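Local atomic coordinates of thioesterase superfamily (PDB entry 2OAF), a protein that probably hydrolyses acyl thioesters, as expected of a hotdog-fold member of the thioesterase superfamily. Residues B[16-21]-B[89-94]; B[66-71]-B[128-133]; B[72-77]-B[121-126]. One frame throughout, in Å; residues are numbered along the deposited sequence.

Overall arrangement
From the N terminus, strand 17-21 comes first in the chain, and contact 1 (16-21 with 89-94) closes a long loop on it that holds both helix 39-54 and helix 59-65, joining strand 17-21 to strand 90-99. Before that loop is complete the chain enters strand 69-80. Contact 2 (66-71 with 128-133) joins the end of helix 59-65 and the start of this strand to the turn after strand 115-128; contact 3 (72-77 with 121-126) joins strand 69-80 to strand 115-128. Contact 3 is nested inside contact 2, and the two touch where Thr71 packs on Cys124 and Phe126. Contact 1 crosses both, lying on the other side of the chain's centre, about 19 Å from contact 3 between centres.

Contact 1: B[16-21]-B[89-94]; sequences AFVHDV and ILKCHT
The antiparallel pairing of strand 17-21 with strand 90-99 adds the N-terminal strand to the curved sheet of the hotdog fold, and Phe17 to Val21 here run against Thr94 to Leu90. Side chains alternate: Phe17, His19, Val21, Leu90, Cys92 and Thr94 on one face, Val18, Asp20, Lys91 and His93 on the other. Cys92 N gives its hydrogen to His19 O at 2.8 Å, and Leu90 and Val21 exchange a similar pair of bonds; at the other end Thr94 N reaches Phe17 O at 2.7 Å, whereas the return bond from Phe17 N to Thr94 O is weak. Cys92 O takes two donors from opposite faces of its carbonyl plane: His19 N across the strands, and Thr94 OG1 from its own strand.

Val18 CG2 sits over a face of the His93 imidazole, offset toward the rim, in a CH-pi contact 3.8 Å from the ring centroid. Its other methyl, CG1, meets CB and CD of Lys91. The lysine chain bends at chi2 (-90°), and CD comes 3.0 Å from Asp20 OD1. NZ forms a salt bridge to OD1 at 3.1 Å, on the syn side of the carboxylate but 30° out of its plane; its bond to OD2 is weak. Ile89 CG2 packs on Asp20 CB at 3.6 Å.

On the opposite face, turned to helix 39-54, Val21 CG2 meets Cys92 SG at 3.9 Å. The Lys91 chain is thus held along its length by Val18 and at its end by Asp20, while the largely apolar face under the helix has its polar histidine tip, His19 NE2, satisfied by Glu45.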
loop_
_atom_site.group_PDB
_atom_site.type_symbol
_atom_site.label_atom_id
_atom_site.label_comp_id
_atom_site.label_asym_id
_atom_site.label_seq_id
_atom_site.Cartn_x
_atom_site.Cartn_y
_atom_site.Cartn_z
ATOM N N ALA B 16 -10.997 15.140 -21.640
ATOM C CA ALA B 16 -10.762 14.282 -20.483
ATOM C C ALA B 16 -10.332 15.131 -19.297
ATOM O O ALA B 16 -9.527 16.074 -19.429
ATOM C CB ALA B 16 -9.712 13.173 -20.785
ATOM N N PHE B 17 -10.909 14.806 -18.145
ATOM C CA PHE B 17 -10.463 15.316 -16.867
ATOM C C PHE B 17 -9.055 14.806 -16.613
ATOM O O PHE B 17 -8.754 13.636 -16.867
ATOM C CB PHE B 17 -11.425 14.796 -15.789
ATOM C CG PHE B 17 -11.030 15.163 -14.402
ATOM C CD1 PHE B 17 -11.099 16.486 -13.978
ATOM C CD2 PHE B 17 -10.575 14.207 -13.523
ATOM C CE1 PHE B 17 -10.709 16.841 -12.711
ATOM C CE2 PHE B 17 -10.202 14.557 -12.256
ATOM C CZ PHE B 17 -10.254 15.880 -11.851
ATOM N N VAL B 18 -8.195 15.661 -16.086
ATOM C CA VAL B 18 -6.841 15.259 -15.757
ATOM C C VAL B 18 -6.655 15.365 -14.246
ATOM O O VAL B 18 -6.892 16.427 -13.677
ATOM C CB VAL B 18 -5.791 16.112 -16.542
ATOM C CG1 VAL B 18 -4.358 15.743 -16.120
ATOM C CG2 VAL B 18 -5.973 15.949 -18.046
ATOM N N HIS B 19 -6.322 14.241 -13.603
ATOM C CA HIS B 19 -5.943 14.198 -12.190
ATOM C C HIS B 19 -4.428 14.037 -12.068
ATOM O O HIS B 19 -3.871 13.115 -12.626
ATOM C CB HIS B 19 -6.647 13.037 -11.490
ATOM C CG HIS B 19 -6.249 12.878 -10.057
ATOM N ND1 HIS B 19 -6.471 13.865 -9.115
ATOM C CD2 HIS B 19 -5.626 11.867 -9.407
ATOM C CE1 HIS B 19 -5.986 13.473 -7.953
ATOM N NE2 HIS B 19 -5.467 12.264 -8.099
ATOM N N ASP B 20 -3.769 14.933 -11.328
ATOM C CA ASP B 20 -2.323 14.837 -11.108
ATOM C C ASP B 20 -2.039 13.891 -9.977
ATOM O O ASP B 20 -2.672 13.995 -8.935
ATOM C CB ASP B 20 -1.723 16.180 -10.720
ATOM C CG ASP B 20 -1.716 17.194 -11.856
ATOM O OD1 ASP B 20 -2.021 16.842 -13.003
ATOM O OD2 ASP B 20 -1.423 18.375 -11.574
ATOM N N VAL B 21 -1.098 12.981 -10.195
ATOM C CA VAL B 21 -0.619 12.071 -9.178
ATOM C C VAL B 21 0.891 12.331 -9.024
ATOM O O VAL B 21 1.626 12.347 -10.004
ATOM C CB VAL B 21 -0.923 10.601 -9.563
ATOM C CG1 VAL B 21 -0.276 9.633 -8.584
ATOM C CG2 VAL B 21 -2.442 10.357 -9.634
ATOM N N ILE B 89 5.211 14.737 -12.763
ATOM C CA ILE B 89 3.841 14.469 -12.340
ATOM C C ILE B 89 3.264 13.403 -13.273
ATOM O O ILE B 89 3.517 13.422 -14.473
ATOM C CB ILE B 89 2.914 15.751 -12.459
ATOM C CG1 ILE B 89 3.258 16.798 -11.407
ATOM C CG2 ILE B 89 1.415 15.396 -12.270
ATOM C CD1 ILE B 89 2.835 16.358 -10.022
ATOM N N LEU B 90 2.512 12.476 -12.718
ATOM C CA LEU B 90 1.720 11.519 -13.520
ATOM C C LEU B 90 0.373 12.169 -13.778
ATOM O O LEU B 90 -0.421 12.332 -12.855
ATOM C CB LEU B 90 1.516 10.195 -12.770
ATOM C CG LEU B 90 0.767 9.060 -13.483
ATOM C CD1 LEU B 90 1.505 8.567 -14.769
ATOM C CD2 LEU B 90 0.521 7.898 -12.513
ATOM N N LYS B 91 0.118 12.532 -15.023
ATOM C CA LYS B 91 -1.153 13.127 -15.398
ATOM C C LYS B 91 -2.102 12.034 -15.842
ATOM O O LYS B 91 -1.897 11.376 -16.892
ATOM C CB LYS B 91 -0.960 14.129 -16.531
ATOM C CG LYS B 91 0.025 15.237 -16.229
ATOM C CD LYS B 91 -0.662 16.420 -15.605
ATOM C CE LYS B 91 0.283 17.600 -15.359
ATOM N NZ LYS B 91 -0.425 18.771 -14.760
ATOM N N CYS B 92 -3.145 11.824 -15.052
ATOM C CA CYS B 92 -4.100 10.773 -15.326
ATOM C C CYS B 92 -5.301 11.357 -16.025
ATOM O O CYS B 92 -6.162 11.952 -15.411
ATOM C CB CYS B 92 -4.491 10.065 -14.049
ATOM S SG CYS B 92 -3.109 9.200 -13.260
ATOM N N HIS B 93 -5.347 11.161 -17.337
ATOM C CA HIS B 93 -6.457 11.626 -18.178
ATOM C C HIS B 93 -7.585 10.612 -18.034
ATOM O O HIS B 93 -7.419 9.432 -18.376
ATOM C CB HIS B 93 -6.046 11.710 -19.655
ATOM C CG HIS B 93 -4.921 12.656 -19.930
ATOM N ND1 HIS B 93 -5.075 13.788 -20.705
ATOM C CD2 HIS B 93 -3.625 12.642 -19.535
ATOM C CE1 HIS B 93 -3.918 14.419 -20.788
ATOM N NE2 HIS B 93 -3.022 13.752 -20.080
ATOM N N THR B 94 -8.733 11.061 -17.544
ATOM C CA THR B 94 -9.757 10.156 -17.033
ATOM C C THR B 94 -11.111 10.522 -17.605
ATOM O O THR B 94 -11.512 11.698 -17.592
ATOM C CB THR B 94 -9.814 10.258 -15.495
ATOM O OG1 THR B 94 -8.498 10.048 -15.002
ATOM C CG2 THR B 94 -10.761 9.213 -14.882
#

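Contact 2: B[66-71]-B[128-133]; sequences DTNVGT and IADQFK
Asn68 meets Ala129 and Asp130 through hydrogen bonds from both its backbone and its side chain, an example of one residue holding the start of a turn at several points. Ala129 N points almost straight at Asn68 O, 2.9 Å away with an N-H...O angle of 177°, although the donor stands well above the carbonyl plane. The next amide, Asp130 N, is taken by Asn68 OD1 at 2.8 Å: chi1 -158° sets CG anti to the backbone N, and from CG the OD1 branch reaches that amide in the 3-10 segment 129-131. A third bond, from Asn68 ND2 to Asp130 OD1 at 3.3 Å, is weak; the two side chains cross at about a right angle, with amide and carboxylate planes 70° apart.

The van der Waals contacts are fewer. Ala129 CB lies 3.4 Å from Asn68 OD1 and 3.9 Å from Gly70 N. Ile128 CG2 touches Asn68 ND2 at 3.5 Å. Outside the two segments, Val69 packs on Phe126 and on Leu141 of helix 139-145.

In the backbone, Val69 and Ile128 form an antiparallel non-hydrogen-bonded pair. Asn68, with positive phi, lies between helix 59-65 and strand 69-80, and its bonds join that junction to the 3-10 turn between strands 115-128 and 133-135, at the margin of the hotdog sheet.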
loop_
_atom_site.group_PDB
_atom_site.type_symbol
_atom_site.label_atom_id
_atom_site.label_comp_id
_atom_site.label_asym_id
_atom_site.label_seq_id
_atom_site.Cartn_x
_atom_site.Cartn_y
_atom_site.Cartn_z
ATOM N N ASP B 66 -22.702 9.370 1.783
ATOM C CA ASP B 66 -23.703 10.435 1.815
ATOM C C ASP B 66 -24.861 10.181 0.848
ATOM O O ASP B 66 -25.990 10.462 1.183
ATOM C CB ASP B 66 -23.055 11.788 1.492
ATOM C CG ASP B 66 -21.922 12.124 2.434
ATOM O OD1 ASP B 66 -21.999 11.689 3.600
ATOM O OD2 ASP B 66 -20.959 12.804 2.013
ATOM N N THR B 67 -24.556 9.693 -0.351
ATOM C CA THR B 67 -25.517 9.524 -1.456
ATOM C C THR B 67 -26.064 8.085 -1.471
ATOM O O THR B 67 -27.015 7.788 -2.171
ATOM C CB THR B 67 -24.788 9.895 -2.792
ATOM O OG1 THR B 67 -24.378 11.269 -2.708
ATOM C CG2 THR B 67 -25.647 9.688 -4.029
ATOM N N ASN B 68 -25.447 7.201 -0.690
ATOM C CA ASN B 68 -25.834 5.797 -0.611
ATOM C C ASN B 68 -25.699 5.022 -1.919
ATOM O O ASN B 68 -26.440 4.066 -2.164
ATOM C CB ASN B 68 -27.264 5.655 -0.093
ATOM C CG ASN B 68 -27.523 4.291 0.494
ATOM O OD1 ASN B 68 -26.623 3.654 1.053
ATOM N ND2 ASN B 68 -28.738 3.832 0.369
ATOM N N VAL B 69 -24.733 5.423 -2.742
ATOM C CA VAL B 69 -24.472 4.749 -3.998
ATOM C C VAL B 69 -23.049 4.214 -3.969
ATOM O O VAL B 69 -22.101 4.975 -3.787
ATOM C CB VAL B 69 -24.668 5.698 -5.206
ATOM C CG1 VAL B 69 -24.208 5.010 -6.503
ATOM C CG2 VAL B 69 -26.143 6.121 -5.333
ATOM N N GLY B 70 -22.911 2.898 -4.103
ATOM C CA GLY B 70 -21.611 2.285 -4.229
ATOM C C GLY B 70 -21.335 1.976 -5.676
ATOM O O GLY B 70 -22.265 1.827 -6.479
ATOM N N THR B 71 -20.059 1.917 -6.033
ATOM C CA THR B 71 -19.666 1.573 -7.401
ATOM C C THR B 71 -18.524 0.557 -7.338
ATOM O O THR B 71 -17.429 0.827 -7.766
ATOM C CB THR B 71 -19.309 2.804 -8.284
ATOM O OG1 THR B 71 -18.073 3.402 -7.873
ATOM C CG2 THR B 71 -20.399 3.837 -8.268
ATOM N N ILE B 128 -26.926 -0.034 -3.995
ATOM C CA ILE B 128 -27.506 0.668 -2.859
ATOM C C ILE B 128 -26.529 0.404 -1.729
ATOM O O ILE B 128 -26.484 -0.695 -1.198
ATOM C CB ILE B 128 -28.886 0.106 -2.497
ATOM C CG1 ILE B 128 -29.853 0.267 -3.686
ATOM C CG2 ILE B 128 -29.439 0.831 -1.283
ATOM C CD1 ILE B 128 -30.985 -0.729 -3.723
ATOM N N ALA B 129 -25.731 1.403 -1.383
ATOM C CA ALA B 129 -24.533 1.164 -0.590
ATOM C C ALA B 129 -24.842 0.467 0.721
ATOM O O ALA B 129 -24.214 -0.543 1.043
ATOM C CB ALA B 129 -23.781 2.455 -0.332
ATOM N N ASP B 130 -25.813 0.990 1.469
ATOM C CA ASP B 130 -26.080 0.480 2.823
ATOM C C ASP B 130 -26.659 -0.940 2.848
ATOM O O ASP B 130 -26.628 -1.597 3.885
ATOM C CB ASP B 130 -26.947 1.459 3.651
ATOM C CG ASP B 130 -28.346 1.694 3.068
ATOM O OD1 ASP B 130 -28.763 1.029 2.090
ATOM O OD2 ASP B 130 -29.041 2.576 3.623
ATOM N N GLN B 131 -27.166 -1.408 1.710
ATOM C CA GLN B 131 -27.674 -2.777 1.585
ATOM C C GLN B 131 -26.709 -3.743 0.889
ATOM O O GLN B 131 -26.972 -4.925 0.849
ATOM C CB GLN B 131 -28.993 -2.770 0.820
ATOM C CG GLN B 131 -29.944 -1.680 1.284
ATOM C CD GLN B 131 -31.387 -2.119 1.247
ATOM O OE1 GLN B 131 -31.836 -2.864 2.133
ATOM N NE2 GLN B 131 -32.129 -1.669 0.220
ATOM N N PHE B 132 -25.606 -3.234 0.346
ATOM C CA PHE B 132 -24.736 -3.993 -0.573
ATOM C C PHE B 132 -25.559 -4.824 -1.567
ATOM O O PHE B 132 -25.346 -6.021 -1.734
ATOM C CB PHE B 132 -23.693 -4.855 0.181
ATOM C CG PHE B 132 -22.441 -5.208 -0.659
ATOM C CD1 PHE B 132 -21.626 -4.204 -1.194
ATOM C CD2 PHE B 132 -22.077 -6.534 -0.887
ATOM C CE1 PHE B 132 -20.484 -4.517 -1.961
ATOM C CE2 PHE B 132 -20.940 -6.855 -1.637
ATOM C CZ PHE B 132 -20.146 -5.844 -2.179
ATOM N N LYS B 133 -26.511 -4.158 -2.214
ATOM C CA LYS B 133 -27.339 -4.762 -3.247
ATOM C C LYS B 133 -27.174 -4.005 -4.559
ATOM O O LYS B 133 -27.231 -2.793 -4.588
ATOM C CB LYS B 133 -28.818 -4.744 -2.833
ATOM C CG LYS B 133 -29.660 -5.774 -3.600
ATOM C CD LYS B 133 -31.191 -5.529 -3.539
ATOM C CE LYS B 133 -31.960 -6.667 -4.271
ATOM N NZ LYS B 133 -33.155 -6.210 -5.060
#

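Contact 3: B[72-77]-B[121-126]; sequences PFVRLE and AFTCVF. With PO4 (phosphate ion), chain D.
Phe73 and Cys124 meet ring to sulfur, and the phenylalanine can be followed outward atom by atom. Its CB lies 3.9 Å from Thr123 O. CG stands anti to the carbonyl carbon (chi1 -72°), and the ring lies with one face toward Cys124 SG, offset toward the rim, in a sulfur-aromatic contact 3.5 Å from the centroid. The sulfur is nearest CE2, at 3.3 Å, and next nearest CD2. CE2 also meets Phe122 CB at 3.8 Å, near the ring plane, while O3 of a phosphate ion lies at the ring edge, on the CD1 side. CZ, the tip, again has SG as its neighbour. Leu44 of helix 39-54 packs on the same side chain.

These residues belong to the antiparallel pairing of strands 69-80 and 115-128 in the hotdog sheet, interrupted by a classic beta bulge: Val74 N and Arg75 N both bond to Thr123 O, at 2.8 and 3.3 Å. Beyond it regular pairing resumes, with Thr123 N on Arg75 O at 2.9 Å. Arg75, Leu76 and Glu77 form an antiparallel ladder with a strand of the third subunit, and Arg75 NH1 makes a salt bridge with Asp79 of that subunit.

Before the bulge, Val125 N bonds to Pro72 O, and Pro72 CG meets Val125 CG2, the two side chains crossing at about a right angle. Phe73 N donates to phosphate O3 at 3.1 Å, and Thr36 of the third subunit also bonds to this ion, which probably came from the crystallisation liquor.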
loop_
_atom_site.group_PDB
_atom_site.type_symbol
_atom_site.label_atom_id
_atom_site.label_comp_id
_atom_site.label_asym_id
_atom_site.label_seq_id
_atom_site.Cartn_x
_atom_site.Cartn_y
_atom_site.Cartn_z
ATOM N N PRO B 72 -18.811 -0.642 -6.821
ATOM C CA PRO B 72 -17.763 -1.669 -6.744
ATOM C C PRO B 72 -17.227 -2.084 -8.128
ATOM O O PRO B 72 -17.967 -2.092 -9.102
ATOM C CB PRO B 72 -18.464 -2.837 -6.023
ATOM C CG PRO B 72 -19.921 -2.608 -6.246
ATOM C CD PRO B 72 -20.110 -1.127 -6.306
ATOM N N PHE B 73 -15.949 -2.436 -8.190
ATOM C CA PHE B 73 -15.341 -2.866 -9.448
ATOM C C PHE B 73 -15.650 -4.297 -9.794
ATOM O O PHE B 73 -15.678 -5.177 -8.931
ATOM C CB PHE B 73 -13.830 -2.674 -9.412
ATOM C CG PHE B 73 -13.439 -1.245 -9.479
ATOM C CD1 PHE B 73 -13.423 -0.466 -8.333
ATOM C CD2 PHE B 73 -13.151 -0.652 -10.697
ATOM C CE1 PHE B 73 -13.106 0.874 -8.382
ATOM C CE2 PHE B 73 -12.821 0.697 -10.749
ATOM C CZ PHE B 73 -12.795 1.457 -9.576
ATOM N N VAL B 74 -15.884 -4.533 -11.077
ATOM C CA VAL B 74 -16.095 -5.896 -11.578
ATOM C C VAL B 74 -15.024 -6.301 -12.603
ATOM O O VAL B 74 -14.830 -7.484 -12.846
ATOM C CB VAL B 74 -17.514 -6.109 -12.135
ATOM C CG1 VAL B 74 -18.547 -6.051 -11.002
ATOM C CG2 VAL B 74 -17.841 -5.106 -13.227
ATOM N N ARG B 75 -14.320 -5.328 -13.172
ATOM C CA ARG B 75 -13.209 -5.609 -14.072
ATOM C C ARG B 75 -12.230 -4.453 -14.149
ATOM O O ARG B 75 -12.603 -3.272 -14.031
ATOM C CB ARG B 75 -13.722 -5.932 -15.476
ATOM C CG ARG B 75 -12.612 -6.201 -16.524
ATOM C CD ARG B 75 -13.220 -6.736 -17.833
ATOM N NE ARG B 75 -12.226 -6.725 -18.915
ATOM C CZ ARG B 75 -11.317 -7.679 -19.117
ATOM N NH1 ARG B 75 -11.282 -8.753 -18.347
ATOM N NH2 ARG B 75 -10.441 -7.562 -20.118
ATOM N N LEU B 76 -10.963 -4.799 -14.321
ATOM C CA LEU B 76 -9.957 -3.802 -14.707
ATOM C C LEU B 76 -8.936 -4.410 -15.686
ATOM O O LEU B 76 -8.628 -5.618 -15.636
ATOM C CB LEU B 76 -9.293 -3.219 -13.487
ATOM C CG LEU B 76 -8.312 -3.983 -12.618
ATOM C CD1 LEU B 76 -6.972 -4.029 -13.235
ATOM C CD2 LEU B 76 -8.197 -3.254 -11.269
ATOM N N GLU B 77 -8.455 -3.582 -16.596
ATOM C CA GLU B 77 -7.377 -4.008 -17.488
ATOM C C GLU B 77 -6.480 -2.831 -17.737
ATOM O O GLU B 77 -6.963 -1.667 -17.830
ATOM C CB GLU B 77 -7.884 -4.594 -18.808
ATOM C CG GLU B 77 -8.696 -3.659 -19.650
ATOM C CD GLU B 77 -8.967 -4.194 -21.068
ATOM O OE1 GLU B 77 -8.000 -4.544 -21.802
ATOM O OE2 GLU B 77 -10.161 -4.235 -21.444
ATOM N N ALA B 121 -8.712 0.471 -18.508
ATOM C CA ALA B 121 -10.169 0.521 -18.538
ATOM C C ALA B 121 -10.700 -0.208 -17.291
ATOM O O ALA B 121 -10.246 -1.295 -16.948
ATOM C CB ALA B 121 -10.701 -0.134 -19.820
ATOM N N PHE B 122 -11.643 0.428 -16.611
ATOM C CA PHE B 122 -12.080 0.023 -15.279
ATOM C C PHE B 122 -13.594 0.063 -15.215
ATOM O O PHE B 122 -14.188 1.108 -15.442
ATOM C CB PHE B 122 -11.514 1.015 -14.263
ATOM C CG PHE B 122 -10.012 1.156 -14.331
ATOM C CD1 PHE B 122 -9.416 2.049 -15.218
ATOM C CD2 PHE B 122 -9.204 0.407 -13.505
ATOM C CE1 PHE B 122 -8.034 2.184 -15.268
ATOM C CE2 PHE B 122 -7.826 0.532 -13.552
ATOM C CZ PHE B 122 -7.244 1.422 -14.457
ATOM N N THR B 123 -14.209 -1.074 -14.917
ATOM C CA THR B 123 -15.650 -1.237 -14.998
ATOM C C THR B 123 -16.213 -1.497 -13.608
ATOM O O THR B 123 -15.708 -2.354 -12.864
ATOM C CB THR B 123 -16.010 -2.418 -15.910
ATOM O OG1 THR B 123 -15.383 -2.226 -17.183
ATOM C CG2 THR B 123 -17.537 -2.507 -16.101
ATOM N N CYS B 124 -17.220 -0.707 -13.257
ATOM C CA CYS B 124 -17.922 -0.740 -11.980
ATOM C C CYS B 124 -19.404 -1.029 -12.209
ATOM O O CYS B 124 -19.940 -0.643 -13.227
ATOM C CB CYS B 124 -17.834 0.642 -11.354
ATOM S SG CYS B 124 -16.126 1.129 -11.018
ATOM N N VAL B 125 -20.051 -1.682 -11.245
ATOM C CA VAL B 125 -21.510 -1.758 -11.191
ATOM C C VAL B 125 -21.963 -0.782 -10.098
ATOM O O VAL B 125 -21.130 -0.137 -9.466
ATOM C CB VAL B 125 -22.009 -3.195 -10.928
ATOM C CG1 VAL B 125 -21.715 -4.094 -12.139
ATOM C CG2 VAL B 125 -21.426 -3.765 -9.621
ATOM N N PHE B 126 -23.268 -0.652 -9.901
ATOM C CA PHE B 126 -23.836 0.282 -8.924
ATOM C C PHE B 126 -24.551 -0.507 -7.859
ATOM O O PHE B 126 -25.213 -1.510 -8.170
ATOM C CB PHE B 126 -24.824 1.242 -9.594
ATOM C CG PHE B 126 -24.175 2.237 -10.507
ATOM C CD1 PHE B 126 -23.920 1.922 -11.833
ATOM C CD2 PHE B 126 -23.791 3.505 -10.037
ATOM C CE1 PHE B 126 -23.302 2.855 -12.693
ATOM C CE2 PHE B 126 -23.171 4.432 -10.897
ATOM C CZ PHE B 126 -22.925 4.099 -12.220
HETATM P P PO4 D . -14.107 -2.484 -3.932
HETATM O O1 PO4 D . -13.627 -3.845 -3.514
HETATM O O2 PO4 D . -12.887 -1.608 -4.160
HETATM O O3 PO4 D . -14.893 -2.648 -5.231
HETATM O O4 PO4 D . -15.010 -1.868 -2.864
#